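Local coordinates for protein Pab-dependent poly(a)-specific ribonuclease subunit PAN2 (Neurospora crassa, PDB 4CZW) that probably shortens the poly(A) tails of mRNA as the catalytic exonuclease of the PAN deadenylation complex, with a ubiquitin-protease-like domain, predicted to be inactive, serving as scaffold, at residues F204-C209 / A233-E238; V346-A351 / H362-F367. All blocks are in the same frame, centred on the assembly; numbering follows the deposited sequence.

How the contacts relate
All four segments belong to the pseudo-protease (USP-like) part of the chain, and the two contacts follow one another in series. From the N terminus, contact 1 comes first: the short strand 206-207 leads into a loop and helix 227-235, whose last turn returns against the strand, closing a loop of 23 intervening residues. That loop is complete before contact 2 opens. There, strand 339-347 ends in a turn and the chain comes back as strand 361-365, ten residues separating the two segments. Neither contact nests within or crosses the other. Their centres lie about 26 Å apart, yet strands 206-207, 339-347 and 361-365 all belong to the same mixed sheet, which contact 1 joins to a helix and contact 2 knits strand to strand.

Contact 1: residues F204-C209 / A233-E238; sequences FVNKLC and AGLENE
The last turn of helix 227-235 packs against the short strand 206-207 and the loop after it, within the USP-like domain. Their closest backbone approach is made by Gly234, whose CA lies 3.2 Å from Lys207 O; a side chain here would run into that carbonyl. No direct hydrogen bond joins the segments. Instead a water accepts from Asn206 ND2 at 2.8 Å and from Lys207 N at 3.0 Å, and donates to Gly234 O at 3.0 Å, so three bonds grip it. Asn206 CG stands anti to its own carbonyl carbon (chi1 -72°), which brings the amide against the helix end. The Asn206 and Leu235 side chains cross at about a right angle, and Leu235 CD2 sits over the amide face, 3.4 Å from Asn206 ND2, with CG and OD1 almost equally near. While ND2 holds the water, OD1 is hydrogen-bonded to Thr182, so both ends of this buried amide are engaged. Farther along, Cys209 CB lies 4.0 Å from Ala233 CB. Leu208 turns from Gly234 to touch Phe227 and Val230 earlier in the helix. Asn206 and Leu208 make backbone hydrogen bonds with Cys270 of the parallel strand 266-270, while Leu235 touches Ile260 of strand 250-262.

Contact 2: residues V346-A351 / H362-F367; sequences VNVGRA and HLFNDF
Two backbone hydrogen bonds close the antiparallel hydrogen-bonded pair of Val346 and His362. Val346 N gives to His362 O at 3.0 Å, in the carbonyl plane, at an N-H...O angle of 162°. The return bond, His362 N to Val346 O, is 2.8 Å long, its donor above the carbonyl plane. Strand 339-347 then runs out into a type I turn from Asn347 to Arg350, whose own bond, Arg350 N to Asn347 O, is weak at 3.5 Å; Asn347 OD1 accepts from Gly349 N on a lone pair at 3.0 Å, forming an Asx turn. This antiparallel strand pair in the mixed sheet of the USP-like domain is extended by backbone bonds of Phe364 with Ala344 and Val348 with Arg360. Val348 touches two neighbouring rings, one with each methyl. Its CG2 lies 3.6 Å from His362 ND1, while CG1 reaches the edge of the Phe364 ring, 4.1 Å from CZ. An alanine in place of Val348 would lack both methyls and would probably loosen the packing between turn and rings. His362 ND1 is hydrogen-bonded to Arg360 O, which is likely to limit the ring's rotation, and Tyr38 meets it edge-to-face. Val346 CB lies 4.1 Å from Phe364 CE2, and Tyr59 touches both residues and Val348.

Contact 1: residues F204-C209 / A233-E238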
loop_
_atom_site.group_PDB
_atom_site.type_symbol
_atom_site.label_atom_id
_atom_site.label_comp_id
_atom_site.label_asym_id
_atom_site.label_seq_id
_atom_site.Cartn_x
_atom_site.Cartn_y
_atom_site.Cartn_z
ATOM N N PHE A 204 17.935 -1.388 -9.051
ATOM C CA PHE A 204 16.815 -0.719 -8.397
ATOM C C PHE A 204 17.084 -0.561 -6.905
ATOM O O PHE A 204 16.839 0.498 -6.326
ATOM C CB PHE A 204 15.512 -1.493 -8.613
ATOM C CG PHE A 204 15.024 -1.482 -10.033
ATOM C CD1 PHE A 204 14.476 -0.335 -10.582
ATOM C CD2 PHE A 204 15.100 -2.623 -10.815
ATOM C CE1 PHE A 204 14.020 -0.323 -11.887
ATOM C CE2 PHE A 204 14.645 -2.617 -12.121
ATOM C CZ PHE A 204 14.106 -1.464 -12.657
ATOM N N VAL A 205 17.591 -1.625 -6.290
ATOM C CA VAL A 205 17.895 -1.624 -4.864
ATOM C C VAL A 205 19.350 -2.015 -4.623
ATOM O O VAL A 205 19.817 -3.036 -5.125
ATOM C CB VAL A 205 16.974 -2.587 -4.090
ATOM C CG1 VAL A 205 17.319 -2.579 -2.609
ATOM C CG2 VAL A 205 15.514 -2.215 -4.304
ATOM N N ASN A 206 20.063 -1.199 -3.854
ATOM C CA ASN A 206 21.468 -1.460 -3.564
ATOM C C ASN A 206 21.669 -2.253 -2.276
ATOM O O ASN A 206 20.798 -2.278 -1.406
ATOM C CB ASN A 206 22.245 -0.148 -3.489
ATOM C CG ASN A 206 22.425 0.499 -4.846
ATOM O OD1 ASN A 206 21.655 1.374 -5.240
ATOM N ND2 ASN A 206 23.448 0.066 -5.573
ATOM N N LYS A 207 22.824 -2.902 -2.167
ATOM C CA LYS A 207 23.155 -3.699 -0.992
ATOM C C LYS A 207 24.392 -3.148 -0.292
ATOM O O LYS A 207 25.377 -2.802 -0.943
ATOM C CB LYS A 207 23.385 -5.161 -1.380
ATOM C CG LYS A 207 22.223 -5.811 -2.110
ATOM C CD LYS A 207 22.549 -7.249 -2.482
ATOM C CE LYS A 207 21.407 -7.901 -3.244
ATOM N NZ LYS A 207 21.723 -9.308 -3.614
ATOM N N LEU A 208 24.338 -3.069 1.032
ATOM C CA LEU A 208 25.472 -2.586 1.813
ATOM C C LEU A 208 26.620 -3.589 1.776
ATOM O O LEU A 208 26.406 -4.785 1.582
ATOM C CB LEU A 208 25.056 -2.311 3.259
ATOM C CG LEU A 208 24.021 -1.204 3.475
ATOM C CD1 LEU A 208 23.830 -0.928 4.958
ATOM C CD2 LEU A 208 24.422 0.063 2.735
ATOM N N CYS A 209 27.840 -3.094 1.962
ATOM C CA CYS A 209 29.026 -3.943 1.933
ATOM C C CYS A 209 29.958 -3.621 3.098
ATOM O O CYS A 209 30.259 -2.456 3.359
ATOM C CB CYS A 209 29.763 -3.784 0.603
ATOM S SG CYS A 209 31.189 -4.875 0.402
ATOM N N ALA A 233 30.910 1.569 -0.362
ATOM C CA ALA A 233 31.426 0.256 -0.730
ATOM C C ALA A 233 30.353 -0.591 -1.407
ATOM O O ALA A 233 30.657 -1.436 -2.249
ATOM C CB ALA A 233 31.968 -0.458 0.497
ATOM N N GLY A 234 29.099 -0.357 -1.034
ATOM C CA GLY A 234 27.988 -1.100 -1.599
ATOM C C GLY A 234 27.655 -0.673 -3.014
ATOM O O GLY A 234 27.436 -1.511 -3.888
ATOM N N LEU A 235 27.617 0.636 -3.239
ATOM C CA LEU A 235 27.293 1.187 -4.550
ATOM C C LEU A 235 28.346 0.827 -5.596
ATOM O O LEU A 235 28.013 0.425 -6.711
ATOM C CB LEU A 235 27.143 2.708 -4.465
ATOM C CG LEU A 235 25.906 3.230 -3.730
ATOM C CD1 LEU A 235 26.073 4.692 -3.358
ATOM C CD2 LEU A 235 24.669 3.047 -4.588
ATOM N N GLU A 236 29.614 0.972 -5.228
ATOM C CA GLU A 236 30.714 0.691 -6.143
ATOM C C GLU A 236 31.030 -0.801 -6.201
ATOM O O GLU A 236 30.602 -1.570 -5.339
ATOM C CB GLU A 236 31.961 1.476 -5.729
ATOM C CG GLU A 236 31.786 2.984 -5.785
ATOM C CD GLU A 236 33.014 3.731 -5.307
ATOM O OE1 GLU A 236 33.850 3.117 -4.612
ATOM O OE2 GLU A 236 33.144 4.931 -5.628
ATOM N N ASN A 237 31.780 -1.203 -7.223
ATOM C CA ASN A 237 32.160 -2.600 -7.395
ATOM C C ASN A 237 33.403 -2.754 -8.266
ATOM O O ASN A 237 33.326 -2.679 -9.492
ATOM C CB ASN A 237 31.001 -3.396 -8.001
ATOM C CG ASN A 237 31.198 -4.900 -7.893
ATOM O OD1 ASN A 237 32.301 -5.381 -7.630
ATOM N ND2 ASN A 237 30.123 -5.651 -8.103
ATOM N N GLU A 238 34.547 -2.965 -7.624
ATOM C CA GLU A 238 35.785 -3.256 -8.336
ATOM C C GLU A 238 36.147 -4.727 -8.163
ATOM O O GLU A 238 36.063 -5.267 -7.062
ATOM C CB GLU A 238 36.926 -2.367 -7.838
ATOM C CG GLU A 238 36.739 -0.886 -8.124
ATOM C CD GLU A 238 37.912 -0.050 -7.646
ATOM O OE1 GLU A 238 38.795 -0.602 -6.956
ATOM O OE2 GLU A 238 37.951 1.158 -7.961
HETATM O O HOH W 1 24.601 -2.224 -4.436
#

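Contact 2: residues V346-A351 / H362-F367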
loop_
_atom_site.group_PDB
_atom_site.type_symbol
_atom_site.label_atom_id
_atom_site.label_comp_id
_atom_site.label_asym_id
_atom_site.label_seq_id
_atom_site.Cartn_x
_atom_site.Cartn_y
_atom_site.Cartn_z
ATOM N N VAL A 346 9.496 4.721 11.359
ATOM C CA VAL A 346 9.424 5.722 10.301
ATOM C C VAL A 346 9.255 7.140 10.843
ATOM O O VAL A 346 8.493 7.372 11.781
ATOM C CB VAL A 346 8.252 5.416 9.337
ATOM C CG1 VAL A 346 8.172 6.455 8.230
ATOM C CG2 VAL A 346 8.393 4.020 8.752
ATOM N N ASN A 347 9.981 8.085 10.251
ATOM C CA ASN A 347 9.770 9.501 10.523
ATOM C C ASN A 347 8.655 10.034 9.627
ATOM O O ASN A 347 8.881 10.335 8.455
ATOM C CB ASN A 347 11.062 10.292 10.306
ATOM C CG ASN A 347 11.005 11.692 10.896
ATOM O OD1 ASN A 347 9.954 12.333 10.915
ATOM N ND2 ASN A 347 12.142 12.171 11.385
ATOM N N VAL A 348 7.453 10.152 10.184
ATOM C CA VAL A 348 6.283 10.549 9.405
ATOM C C VAL A 348 6.282 12.036 9.061
ATOM O O VAL A 348 5.362 12.526 8.406
ATOM C CB VAL A 348 4.975 10.218 10.152
ATOM C CG1 VAL A 348 4.895 8.728 10.442
ATOM C CG2 VAL A 348 4.876 11.025 11.437
ATOM N N GLY A 349 7.312 12.750 9.502
ATOM C CA GLY A 349 7.413 14.175 9.251
ATOM C C GLY A 349 7.830 14.507 7.832
ATOM O O GLY A 349 7.596 15.619 7.355
ATOM N N ARG A 350 8.446 13.543 7.154
ATOM C CA ARG A 350 8.921 13.748 5.790
ATOM C C ARG A 350 7.762 13.981 4.825
ATOM O O ARG A 350 7.871 14.774 3.888
ATOM C CB ARG A 350 9.749 12.549 5.318
ATOM C CG ARG A 350 10.706 11.983 6.357
ATOM C CD ARG A 350 11.764 12.988 6.777
ATOM N NE ARG A 350 12.751 12.382 7.667
ATOM C CZ ARG A 350 13.719 13.051 8.283
ATOM N NH1 ARG A 350 13.835 14.360 8.114
ATOM N NH2 ARG A 350 14.570 12.411 9.074
ATOM N N ALA A 351 6.652 13.287 5.061
ATOM C CA ALA A 351 5.488 13.373 4.184
ATOM C C ALA A 351 4.443 14.346 4.723
ATOM O O ALA A 351 3.267 14.270 4.368
ATOM C CB ALA A 351 4.874 11.994 3.990
ATOM N N HIS A 362 7.828 7.140 14.486
ATOM C CA HIS A 362 6.792 6.252 15.003
ATOM C C HIS A 362 7.145 4.785 14.785
ATOM O O HIS A 362 7.773 4.426 13.788
ATOM C CB HIS A 362 5.444 6.557 14.348
ATOM C CG HIS A 362 4.812 7.826 14.826
ATOM N ND1 HIS A 362 5.248 9.072 14.430
ATOM C CD2 HIS A 362 3.774 8.040 15.669
ATOM C CE1 HIS A 362 4.505 9.999 15.008
ATOM N NE2 HIS A 362 3.604 9.400 15.765
ATOM N N LEU A 363 6.733 3.941 15.724
ATOM C CA LEU A 363 6.924 2.503 15.604
ATOM C C LEU A 363 5.676 1.840 15.031
ATOM O O LEU A 363 4.610 1.872 15.645
ATOM C CB LEU A 363 7.270 1.889 16.962
ATOM C CG LEU A 363 7.230 0.362 17.049
ATOM C CD1 LEU A 363 8.230 -0.267 16.092
ATOM C CD2 LEU A 363 7.481 -0.102 18.476
ATOM N N PHE A 364 5.813 1.245 13.851
ATOM C CA PHE A 364 4.698 0.555 13.215
ATOM C C PHE A 364 4.826 -0.957 13.363
ATOM O O PHE A 364 5.249 -1.648 12.436
ATOM C CB PHE A 364 4.603 0.933 11.734
ATOM C CG PHE A 364 4.162 2.350 11.497
ATOM C CD1 PHE A 364 2.815 2.662 11.409
ATOM C CD2 PHE A 364 5.092 3.366 11.359
ATOM C CE1 PHE A 364 2.404 3.965 11.190
ATOM C CE2 PHE A 364 4.687 4.670 11.140
ATOM C CZ PHE A 364 3.341 4.969 11.055
ATOM N N ASN A 365 4.467 -1.461 14.539
ATOM C CA ASN A 365 4.431 -2.897 14.779
ATOM C C ASN A 365 3.071 -3.453 14.381
ATOM O O ASN A 365 2.202 -3.657 15.230
ATOM C CB ASN A 365 4.734 -3.208 16.247
ATOM C CG ASN A 365 4.813 -4.698 16.526
ATOM O OD1 ASN A 365 4.822 -5.517 15.607
ATOM N ND2 ASN A 365 4.881 -5.055 17.803
ATOM N N ASP A 366 2.903 -3.691 13.082
ATOM C CA ASP A 366 1.621 -4.091 12.509
ATOM C C ASP A 366 0.533 -3.077 12.861
ATOM O O ASP A 366 0.655 -1.898 12.530
ATOM C CB ASP A 366 1.230 -5.497 12.974
ATOM C CG ASP A 366 2.078 -6.578 12.331
ATOM O OD1 ASP A 366 2.310 -6.502 11.105
ATOM O OD2 ASP A 366 2.518 -7.502 13.047
ATOM N N PHE A 367 -0.523 -3.527 13.531
ATOM C CA PHE A 367 -1.616 -2.627 13.885
ATOM C C PHE A 367 -1.362 -1.933 15.221
ATOM O O PHE A 367 -2.209 -1.189 15.716
ATOM C CB PHE A 367 -2.954 -3.375 13.914
ATOM C CG PHE A 367 -2.964 -4.586 14.805
ATOM C CD1 PHE A 367 -3.314 -4.479 16.141
ATOM C CD2 PHE A 367 -2.644 -5.836 14.300
ATOM C CE1 PHE A 367 -3.331 -5.592 16.960
ATOM C CE2 PHE A 367 -2.660 -6.953 15.114
ATOM C CZ PHE A 367 -3.006 -6.831 16.444
#